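Local coordinates for segregation protein (PDB 1WCV) that hydrolyses ATP and, strictly when bound to ATP, binds double-stranded DNA cooperatively as nucleoprotein filaments, probably serving in chromosome partitioning, at the interface of chains A and B. Sequence-based numbering; all coordinates share one arbitrary frame. Chains: chain A/B, Segregation protein.

Contact 1: the interface of chains A and B. Residues chain A 179, 187, 190, 194, 205; chain B 233, 237, 240.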
ATOM      1  N   TYR A 179       2.185  -3.491  12.735  1.00 13.15           N
ATOM      2  CA  TYR A 179       2.678  -2.121  12.701  1.00 13.53           C
ATOM      3  C   TYR A 179       1.996  -1.358  13.846  1.00 14.14           C
ATOM      4  O   TYR A 179       0.783  -1.152  13.817  1.00 15.27           O
ATOM      5  CB  TYR A 179       2.305  -1.503  11.346  1.00 11.70           C
ATOM      6  CG  TYR A 179       2.752  -0.073  11.126  1.00 11.79           C
ATOM      7  CD1 TYR A 179       3.967   0.220  10.505  1.00 10.83           C
ATOM      8  CD2 TYR A 179       1.930   0.991  11.502  1.00 12.28           C
ATOM      9  CE1 TYR A 179       4.349   1.557  10.256  1.00 12.11           C
ATOM     10  CE2 TYR A 179       2.297   2.310  11.262  1.00 11.19           C
ATOM     11  CZ  TYR A 179       3.504   2.590  10.637  1.00 13.23           C
ATOM     12  OH  TYR A 179       3.839   3.902  10.381  1.00 15.84           O
ATOM     13  N   GLN A 187       7.203   3.689  11.995  1.00 18.07           N
ATOM     14  CA  GLN A 187       7.517   4.380  10.745  1.00 19.14           C
ATOM     15  C   GLN A 187       8.988   4.226  10.380  1.00 17.67           C
ATOM     16  O   GLN A 187       9.324   3.962   9.230  1.00 19.36           O
ATOM     17  CB  GLN A 187       7.204   5.882  10.859  1.00 19.52           C
ATOM     18  CG  GLN A 187       5.785   6.269  10.504  1.00 23.32           C
ATOM     19  CD  GLN A 187       5.503   7.745  10.731  1.00 24.42           C
ATOM     20  OE1 GLN A 187       6.401   8.587  10.646  1.00 26.17           O
ATOM     21  NE2 GLN A 187       4.244   8.066  11.005  1.00 21.35           N
ATOM     22  N   GLU A 190       9.910   0.597   9.233  1.00 16.78           N
ATOM     23  CA  GLU A 190       9.394   0.313   7.894  1.00 16.36           C
ATOM     24  C   GLU A 190      10.270   0.991   6.851  1.00 15.35           C
ATOM     25  O   GLU A 190      10.653   0.382   5.846  1.00 16.36           O
ATOM     26  CB  GLU A 190       7.957   0.820   7.732  1.00 15.66           C
ATOM     27  CG  GLU A 190       7.355   0.469   6.369  1.00 17.45           C
ATOM     28  CD  GLU A 190       5.959   1.031   6.179  1.00 16.48           C
ATOM     29  OE1 GLU A 190       5.233   1.165   7.185  1.00 20.78           O
ATOM     30  OE2 GLU A 190       5.584   1.318   5.024  1.00 14.58           O
ATOM     31  N   ARG A 194      12.298  -0.772   3.766  1.00 15.37           N
ATOM     32  CA  ARG A 194      12.150  -0.405   2.363  1.00 14.91           C
ATOM     33  C   ARG A 194      13.462   0.104   1.782  1.00 16.11           C
ATOM     34  O   ARG A 194      13.771  -0.157   0.628  1.00 15.87           O
ATOM     35  CB  ARG A 194      11.054   0.649   2.191  1.00 17.19           C
ATOM     36  CG  ARG A 194       9.668   0.116   2.506  1.00 16.01           C
ATOM     37  CD  ARG A 194       8.592   1.113   2.152  1.00 13.54           C
ATOM     38  NE  ARG A 194       7.310   0.702   2.711  1.00 14.69           N
ATOM     39  CZ  ARG A 194       6.565  -0.295   2.245  1.00 15.62           C
ATOM     40  NH1 ARG A 194       6.950  -0.993   1.186  1.00 11.91           N
ATOM     41  NH2 ARG A 194       5.451  -0.621   2.877  1.00  9.93           N
ATOM     42  N   VAL A 205       0.552  -2.647   4.451  1.00  9.82           N
ATOM     43  CA  VAL A 205       1.107  -2.958   5.752  1.00 11.43           C
ATOM     44  C   VAL A 205      -0.057  -3.320   6.654  1.00 13.67           C
ATOM     45  O   VAL A 205      -1.093  -2.655   6.603  1.00 15.01           O
ATOM     46  CB  VAL A 205       1.847  -1.717   6.307  1.00 10.73           C
ATOM     47  CG1 VAL A 205       2.215  -1.911   7.783  1.00 12.55           C
ATOM     48  CG2 VAL A 205       3.100  -1.470   5.494  1.00 10.04           C
TER
ATOM     49  N   HIS B 233       0.244   8.111   9.189  1.00 12.91           N
ATOM     50  CA  HIS B 233       1.020   6.941   8.773  1.00 12.45           C
ATOM     51  C   HIS B 233       0.831   6.680   7.276  1.00 12.37           C
ATOM     52  O   HIS B 233       1.772   6.312   6.577  1.00 10.58           O
ATOM     53  CB  HIS B 233       0.600   5.700   9.571  1.00  9.65           C
ATOM     54  CG  HIS B 233       0.960   5.754  11.025  1.00 11.22           C
ATOM     55  ND1 HIS B 233       2.265   5.702  11.474  1.00 14.56           N
ATOM     56  CD2 HIS B 233       0.186   5.876  12.131  1.00 13.02           C
ATOM     57  CE1 HIS B 233       2.277   5.791  12.793  1.00 14.16           C
ATOM     58  NE2 HIS B 233       1.030   5.898  13.215  1.00 12.56           N
ATOM     59  N   ARG B 237       3.738   6.897   4.246  1.00 10.73           N
ATOM     60  CA  ARG B 237       3.961   5.788   3.330  1.00 12.50           C
ATOM     61  C   ARG B 237       3.760   6.233   1.877  1.00 11.81           C
ATOM     62  O   ARG B 237       4.495   5.812   0.985  1.00 11.42           O
ATOM     63  CB  ARG B 237       3.021   4.636   3.699  1.00 14.65           C
ATOM     64  CG  ARG B 237       3.269   3.329   2.962  1.00 17.37           C
ATOM     65  CD  ARG B 237       2.487   2.192   3.624  1.00 14.99           C
ATOM     66  NE  ARG B 237       2.927   1.972   5.004  1.00 16.68           N
ATOM     67  CZ  ARG B 237       2.159   2.120   6.083  1.00 17.19           C
ATOM     68  NH1 ARG B 237       0.888   2.490   5.971  1.00 20.46           N
ATOM     69  NH2 ARG B 237       2.666   1.904   7.281  1.00 16.40           N
ATOM     70  N   GLU B 240       6.717   7.765   0.319  1.00 13.01           N
ATOM     71  CA  GLU B 240       7.677   6.740  -0.085  1.00 15.19           C
ATOM     72  C   GLU B 240       7.249   6.106  -1.412  1.00 13.07           C
ATOM     73  O   GLU B 240       8.077   5.852  -2.285  1.00 13.03           O
ATOM     74  CB  GLU B 240       7.779   5.648   0.992  1.00 17.61           C
ATOM     75  CG  GLU B 240       8.417   6.104   2.296  1.00 25.37           C
ATOM     76  CD  GLU B 240       8.450   5.007   3.348  1.00 33.88           C
ATOM     77  OE1 GLU B 240       7.371   4.549   3.778  1.00 39.36           O
ATOM     78  OE2 GLU B 240       9.558   4.593   3.744  1.00 40.36           O
TER
HETATM   79  O   HOH W   1       4.026   5.011   7.788  1.00 21.67           O
HETATM   80  O   HOH W   2       8.065   4.723   6.612  1.00 38.57           O

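Contact 2: the interface of chains A and B. Residues chain A 179, 184, 187-188, 191; chain B 227, 232-233, 236.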
ATOM      1  N   TYR A 179       2.185  -3.491  12.735  1.00 13.15           N
ATOM      2  CA  TYR A 179       2.678  -2.121  12.701  1.00 13.53           C
ATOM      3  C   TYR A 179       1.996  -1.358  13.846  1.00 14.14           C
ATOM      4  O   TYR A 179       0.783  -1.152  13.817  1.00 15.27           O
ATOM      5  CB  TYR A 179       2.305  -1.503  11.346  1.00 11.70           C
ATOM      6  CG  TYR A 179       2.752  -0.073  11.126  1.00 11.79           C
ATOM      7  CD1 TYR A 179       3.967   0.220  10.505  1.00 10.83           C
ATOM      8  CD2 TYR A 179       1.930   0.991  11.502  1.00 12.28           C
ATOM      9  CE1 TYR A 179       4.349   1.557  10.256  1.00 12.11           C
ATOM     10  CE2 TYR A 179       2.297   2.310  11.262  1.00 11.19           C
ATOM     11  CZ  TYR A 179       3.504   2.590  10.637  1.00 13.23           C
ATOM     12  OH  TYR A 179       3.839   3.902  10.381  1.00 15.84           O
ATOM     13  N   LEU A 184       6.046   6.406  16.344  1.00 14.28           N
ATOM     14  CA  LEU A 184       6.694   6.844  15.124  1.00 15.48           C
ATOM     15  C   LEU A 184       7.854   5.882  14.868  1.00 16.02           C
ATOM     16  O   LEU A 184       8.492   5.925  13.813  1.00 17.59           O
ATOM     17  CB  LEU A 184       7.205   8.276  15.275  1.00 15.58           C
ATOM     18  CG  LEU A 184       6.096   9.326  15.424  1.00 20.74           C
ATOM     19  CD1 LEU A 184       6.697  10.727  15.458  1.00 20.55           C
ATOM     20  CD2 LEU A 184       5.133   9.202  14.256  1.00 21.18           C
ATOM     21  N   GLN A 187       7.203   3.689  11.995  1.00 18.07           N
ATOM     22  CA  GLN A 187       7.517   4.380  10.745  1.00 19.14           C
ATOM     23  C   GLN A 187       8.988   4.226  10.380  1.00 17.67           C
ATOM     24  O   GLN A 187       9.324   3.962   9.230  1.00 19.36           O
ATOM     25  CB  GLN A 187       7.204   5.882  10.859  1.00 19.52           C
ATOM     26  CG  GLN A 187       5.785   6.269  10.504  1.00 23.32           C
ATOM     27  CD  GLN A 187       5.503   7.745  10.731  1.00 24.42           C
ATOM     28  OE1 GLN A 187       6.401   8.587  10.646  1.00 26.17           O
ATOM     29  NE2 GLN A 187       4.244   8.066  11.005  1.00 21.35           N
ATOM     30  N   GLN A 188       9.861   4.411  11.365  1.00 18.25           N
ATOM     31  CA  GLN A 188      11.298   4.329  11.139  1.00 20.23           C
ATOM     32  C   GLN A 188      11.756   2.933  10.717  1.00 17.80           C
ATOM     33  O   GLN A 188      12.583   2.786   9.818  1.00 17.27           O
ATOM     34  CB  GLN A 188      12.047   4.779  12.399  1.00 23.93           C
ATOM     35  CG  GLN A 188      13.551   4.823  12.214  1.00 32.87           C
ATOM     36  CD  GLN A 188      13.951   5.626  10.991  1.00 35.94           C
ATOM     37  OE1 GLN A 188      14.935   5.304  10.322  1.00 41.83           O
ATOM     38  NE2 GLN A 188      13.194   6.678  10.693  1.00 38.49           N
ATOM     39  N   ALA A 191      10.576   2.262   7.100  1.00 14.77           N
ATOM     40  CA  ALA A 191      11.404   3.040   6.186  1.00 15.15           C
ATOM     41  C   ALA A 191      12.734   2.344   5.949  1.00 17.83           C
ATOM     42  O   ALA A 191      13.221   2.285   4.816  1.00 17.73           O
ATOM     43  CB  ALA A 191      11.631   4.447   6.749  1.00 16.73           C
TER
ATOM     44  N   PRO B 227       0.590  13.323  14.421  1.00 16.04           N
ATOM     45  CA  PRO B 227       1.622  12.488  13.794  1.00 15.24           C
ATOM     46  C   PRO B 227       1.489  10.970  13.896  1.00 14.67           C
ATOM     47  O   PRO B 227       2.120  10.242  13.123  1.00 14.52           O
ATOM     48  CB  PRO B 227       2.914  13.013  14.422  1.00 16.48           C
ATOM     49  CG  PRO B 227       2.471  13.458  15.770  1.00 18.20           C
ATOM     50  CD  PRO B 227       1.186  14.187  15.459  1.00 18.74           C
ATOM     51  N   ALA B 232      -1.722  10.108   9.142  1.00 11.53           N
ATOM     52  CA  ALA B 232      -0.318  10.489   9.167  1.00 13.02           C
ATOM     53  C   ALA B 232       0.529   9.311   8.685  1.00 12.93           C
ATOM     54  O   ALA B 232       1.429   9.482   7.860  1.00 11.47           O
ATOM     55  CB  ALA B 232       0.092  10.905  10.588  1.00 12.85           C
ATOM     56  N   HIS B 233       0.244   8.111   9.189  1.00 12.91           N
ATOM     57  CA  HIS B 233       1.020   6.941   8.773  1.00 12.45           C
ATOM     58  C   HIS B 233       0.831   6.680   7.276  1.00 12.37           C
ATOM     59  O   HIS B 233       1.772   6.312   6.577  1.00 10.58           O
ATOM     60  CB  HIS B 233       0.600   5.700   9.571  1.00  9.65           C
ATOM     61  CG  HIS B 233       0.960   5.754  11.025  1.00 11.22           C
ATOM     62  ND1 HIS B 233       2.265   5.702  11.474  1.00 14.56           N
ATOM     63  CD2 HIS B 233       0.186   5.876  12.131  1.00 13.02           C
ATOM     64  CE1 HIS B 233       2.277   5.791  12.793  1.00 14.16           C
ATOM     65  NE2 HIS B 233       1.030   5.898  13.215  1.00 12.56           N
ATOM     66  N   ARG B 236       2.779   9.255   5.213  1.00 12.12           N
ATOM     67  CA  ARG B 236       4.213   9.014   5.323  1.00 12.11           C
ATOM     68  C   ARG B 236       4.567   7.935   4.299  1.00 12.85           C
ATOM     69  O   ARG B 236       5.546   8.048   3.560  1.00 12.36           O
ATOM     70  CB  ARG B 236       4.559   8.534   6.742  1.00 16.32           C
ATOM     71  CG  ARG B 236       6.006   8.055   6.957  1.00 22.46           C
ATOM     72  CD  ARG B 236       7.025   9.142   6.667  1.00 32.56           C
ATOM     73  NE  ARG B 236       8.412   8.680   6.764  1.00 38.93           N
ATOM     74  CZ  ARG B 236       9.066   8.460   7.905  1.00 41.21           C
ATOM     75  NH1 ARG B 236       8.468   8.656   9.071  1.00 44.84           N
ATOM     76  NH2 ARG B 236      10.330   8.057   7.877  1.00 40.49           N
TER
HETATM   77  O   HOH W   3       4.026   5.011   7.788  1.00 21.67           O
HETATM   78  O   HOH W   4       3.876  11.108  11.334  1.00 21.85           O

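Contact 3: the interface of chains A and B. Residues chain A 236-237, 240-241; chain B 190-191, 194, 203.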
ATOM      1  N   ARG A 236      -7.651  -7.351   2.826  1.00 12.12           N
ATOM      2  CA  ARG A 236      -8.390  -7.381   1.569  1.00 12.11           C
ATOM      3  C   ARG A 236      -7.471  -6.800   0.493  1.00 12.85           C
ATOM      4  O   ARG A 236      -7.339  -7.347  -0.602  1.00 12.36           O
ATOM      5  CB  ARG A 236      -9.668  -6.537   1.689  1.00 16.32           C
ATOM      6  CG  ARG A 236     -10.456  -6.316   0.385  1.00 22.46           C
ATOM      7  CD  ARG A 236     -10.921  -7.619  -0.238  1.00 32.56           C
ATOM      8  NE  ARG A 236     -11.582  -7.441  -1.534  1.00 38.93           N
ATOM      9  CZ  ARG A 236     -12.826  -6.991  -1.702  1.00 41.21           C
ATOM     10  NH1 ARG A 236     -13.569  -6.663  -0.655  1.00 44.84           N
ATOM     11  NH2 ARG A 236     -13.332  -6.884  -2.923  1.00 40.49           N
ATOM     12  N   ARG A 237      -6.815  -5.694   0.833  1.00 10.73           N
ATOM     13  CA  ARG A 237      -5.920  -5.022  -0.098  1.00 12.50           C
ATOM     14  C   ARG A 237      -4.676  -5.875  -0.367  1.00 11.81           C
ATOM     15  O   ARG A 237      -4.186  -5.932  -1.494  1.00 11.42           O
ATOM     16  CB  ARG A 237      -5.547  -3.649   0.469  1.00 14.65           C
ATOM     17  CG  ARG A 237      -4.776  -2.740  -0.476  1.00 17.37           C
ATOM     18  CD  ARG A 237      -4.731  -1.314   0.080  1.00 14.99           C
ATOM     19  NE  ARG A 237      -6.075  -0.742   0.191  1.00 16.68           N
ATOM     20  CZ  ARG A 237      -6.652  -0.364   1.331  1.00 17.19           C
ATOM     21  NH1 ARG A 237      -6.016  -0.485   2.491  1.00 20.46           N
ATOM     22  NH2 ARG A 237      -7.874   0.132   1.313  1.00 16.40           N
ATOM     23  N   GLU A 240      -5.089  -8.402  -3.006  1.00 13.01           N
ATOM     24  CA  GLU A 240      -5.002  -7.785  -4.328  1.00 15.19           C
ATOM     25  C   GLU A 240      -3.538  -7.557  -4.713  1.00 13.07           C
ATOM     26  O   GLU A 240      -3.144  -7.780  -5.856  1.00 13.03           O
ATOM     27  CB  GLU A 240      -5.749  -6.442  -4.342  1.00 17.61           C
ATOM     28  CG  GLU A 240      -7.260  -6.557  -4.205  1.00 25.37           C
ATOM     29  CD  GLU A 240      -7.950  -5.202  -4.173  1.00 33.88           C
ATOM     30  OE1 GLU A 240      -7.702  -4.420  -3.232  1.00 39.36           O
ATOM     31  OE2 GLU A 240      -8.740  -4.913  -5.094  1.00 40.36           O
ATOM     32  N   GLU A 241      -2.726  -7.118  -3.754  1.00 10.98           N
ATOM     33  CA  GLU A 241      -1.330  -6.864  -4.045  1.00 11.83           C
ATOM     34  C   GLU A 241      -0.609  -8.183  -4.305  1.00 10.21           C
ATOM     35  O   GLU A 241       0.257  -8.269  -5.177  1.00 11.31           O
ATOM     36  CB  GLU A 241      -0.662  -6.088  -2.902  1.00 12.34           C
ATOM     37  CG  GLU A 241       0.612  -5.384  -3.365  1.00 13.27           C
ATOM     38  CD  GLU A 241       1.304  -4.598  -2.278  1.00 11.89           C
ATOM     39  OE1 GLU A 241       0.722  -4.433  -1.180  1.00 13.14           O
ATOM     40  OE2 GLU A 241       2.437  -4.138  -2.537  1.00 13.40           O
TER
ATOM     41  N   GLU B 190     -12.779   0.524  -4.499  1.00 16.78           N
ATOM     42  CA  GLU B 190     -11.331   0.444  -4.697  1.00 16.36           C
ATOM     43  C   GLU B 190     -11.003  -0.704  -5.640  1.00 15.35           C
ATOM     44  O   GLU B 190     -10.211  -0.555  -6.576  1.00 16.36           O
ATOM     45  CB  GLU B 190     -10.600   0.213  -3.370  1.00 15.66           C
ATOM     46  CG  GLU B 190      -9.078   0.204  -3.526  1.00 17.45           C
ATOM     47  CD  GLU B 190      -8.353  -0.095  -2.228  1.00 16.48           C
ATOM     48  OE1 GLU B 190      -8.886   0.263  -1.158  1.00 20.78           O
ATOM     49  OE2 GLU B 190      -7.246  -0.668  -2.281  1.00 14.58           O
ATOM     50  N   ALA B 191     -11.620  -1.854  -5.377  1.00 14.77           N
ATOM     51  CA  ALA B 191     -11.400  -3.041  -6.193  1.00 15.15           C
ATOM     52  C   ALA B 191     -11.701  -2.748  -7.653  1.00 17.83           C
ATOM     53  O   ALA B 191     -10.961  -3.168  -8.546  1.00 17.73           O
ATOM     54  CB  ALA B 191     -12.273  -4.196  -5.690  1.00 16.73           C
ATOM     55  N   ARG B 194      -9.003  -0.516  -9.203  1.00 15.37           N
ATOM     56  CA  ARG B 194      -7.811  -1.291  -9.524  1.00 14.91           C
ATOM     57  C   ARG B 194      -8.054  -2.218 -10.707  1.00 16.11           C
ATOM     58  O   ARG B 194      -7.168  -2.424 -11.525  1.00 15.87           O
ATOM     59  CB  ARG B 194      -7.346  -2.098  -8.309  1.00 17.19           C
ATOM     60  CG  ARG B 194      -6.836  -1.223  -7.179  1.00 16.01           C
ATOM     61  CD  ARG B 194      -6.215  -2.042  -6.074  1.00 13.54           C
ATOM     62  NE  ARG B 194      -5.988  -1.219  -4.893  1.00 14.69           N
ATOM     63  CZ  ARG B 194      -5.029  -0.305  -4.779  1.00 15.62           C
ATOM     64  NH1 ARG B 194      -4.173  -0.092  -5.768  1.00 11.91           N
ATOM     65  NH2 ARG B 194      -4.963   0.431  -3.683  1.00  9.93           N
ATOM     66  N   TRP B 203      -0.914   1.832  -4.167  1.00 10.41           N
ATOM     67  CA  TRP B 203      -1.306   0.813  -3.208  1.00 12.32           C
ATOM     68  C   TRP B 203      -1.653   1.460  -1.872  1.00 10.81           C
ATOM     69  O   TRP B 203      -2.495   0.962  -1.136  1.00 13.80           O
ATOM     70  CB  TRP B 203      -0.181  -0.209  -3.029  1.00 13.55           C
ATOM     71  CG  TRP B 203      -0.157  -1.184  -4.150  1.00 14.45           C
ATOM     72  CD1 TRP B 203       0.771  -1.268  -5.148  1.00 17.95           C
ATOM     73  CD2 TRP B 203      -1.170  -2.149  -4.461  1.00 13.15           C
ATOM     74  NE1 TRP B 203       0.395  -2.221  -6.063  1.00 17.67           N
ATOM     75  CE2 TRP B 203      -0.792  -2.774  -5.669  1.00 14.54           C
ATOM     76  CE3 TRP B 203      -2.361  -2.540  -3.838  1.00 14.41           C
ATOM     77  CZ2 TRP B 203      -1.568  -3.771  -6.270  1.00 14.47           C
ATOM     78  CZ3 TRP B 203      -3.131  -3.530  -4.435  1.00 13.59           C
ATOM     79  CH2 TRP B 203      -2.728  -4.132  -5.641  1.00 12.93           C
TER

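Contact 1: the interface of chains A and B
A:Glu190 on helix 185-197 and B:Arg237 on helix 230-246 face each other across two helices that run roughly the same way, their CA atoms 9.0 Å apart. In this ParA-family ATPase the pair forms a side-on salt bridge. B:Arg237 gives NE to OE2 and NH2 to OE1, the latter at 2.7 Å, each oxygen accepting through its syn lone pair, and the two flat groups lie 6° from coplanar. A:Glu190 OE2 also accepts from A:Arg194 on its own helix: NE takes the anti lone pair at 3.0 Å, while NH2 meets the same oxygen from above the carboxylate plane. Three donors thus converge on OE2 and should fix the carboxylate's rotation. A:Val205 CB caps the centre of the B:Arg237 guanidinium, and NH2 of that group sits over the face of A:Tyr179, 3.7 Å from the ring centroid. With CG anti to N (chi1 -179°), the tyrosine reaches B:His233, whose ring takes its CE2 edge on one face. The phenol OH hydrogen-bonds B:His233 ND1 at 2.6 Å. On the opposite side, A:Gln187 NE2 comes from well above the imidazole plane, 3.1 Å from B:His233 ND1, so any hydrogen bond would be weak and poorly directed. Water 1 ties A:Tyr179 OH to B:His233 O.

Contact 2: the interface of chains A and B
The amide of A:Gln187 and the guanidinium of B:Arg236 stand almost perpendicular, 87° between planes, with A:Gln187 OE1 at the guanidinium edge. One face of the B:His233 imidazole takes the rim of A:Tyr179. B:Arg236 NH1 donates to A:Gln187 OE1 at 2.6 Å, but the bond is bent to 120° at the hydrogen, and the donor is tilted from the carbonyl plane, so the short distance alone does not show a strong bond. The arginine chain turns at chi2 (60°), which lays B:Arg236 CG 3.8 Å from A:Gln187 CD and carries NH2 to 4.0 Å from A:Ala191 CB on the next helical turn. The other end of the amide is anchored through water 4: A:Gln187 NE2 meets the water at 3.1 Å, and the water reaches the backbone oxygen B:Pro227 O at 2.7 Å. Held at both OE1 and NE2, the amide should have little freedom to flip. Beside this bridge, A:Leu184 CD2 packs against the same B:Pro227 O at 3.4 Å. The patch extends the association of the two copies to the start of helix 185-197, although this pairing may be a crystal contact rather than one formed in solution.

Contact 3: the interface of chains A and B
Helix 230-246, the C-terminal helix of chain A, presses two successive glutamates, A:Glu240 and A:Glu241, onto B:Trp203 and helix 185-197 of chain B. The indole is sandwiched. On one face lies the guanidinium of B:Arg194 from its own chain, whose centre is covered by B:Trp203 CE3; over the other lies A:Glu241 CG, 3.8 Å from the centroid of the six-membered ring. A:Glu241 has CG roughly anti to N (chi1 -160°) and an extended chain, which spreads its methylenes along the indole and leaves the carboxylate stacked 14° from the ring plane. Its CA also touches B:Trp203 CH2 at 3.5 Å, while A:Glu240 CB packs 3.9 Å from B:Trp203 CZ3. The A:Glu240 carboxylate turns away from the indole: OE2 lies 3.4 Å from B:Ala191 CA, and OE1 makes a long salt bridge of 4.0 Å with B:Arg194 NE, the two planes 89° apart. B:Arg194 is in turn positioned by B:Glu190, which accepts from A:Arg237; A:Arg237 CD lies 3.4 Å from B:Trp203 O. The site joins an aromatic contact to a charged network and covers the second face of the indole with the partner's helix, supporting the deposited dimer, which may reflect crystal packing.

Contacts 1 and 2 are effectively one surface: the centres of their C-alpha atoms lie about 5 Å apart, and they share A:Tyr179, A:Gln187 and B:His233. The C-alpha centre of contact 3 lies about 17 Å from that of contact 1 and about 21 Å from that of contact 2; it uses the same two helices, 185-197 and 230-246, with the chains exchanged, as two-fold symmetry requires. Every pairing occurs twice. The nucleotide-binding residues of the P-loop belong to none of the three. Since the protein is monomeric without nucleotide or with ADP, and in monomer-dimer equilibrium with ATP, this association need not be the ATP-dependent dimer.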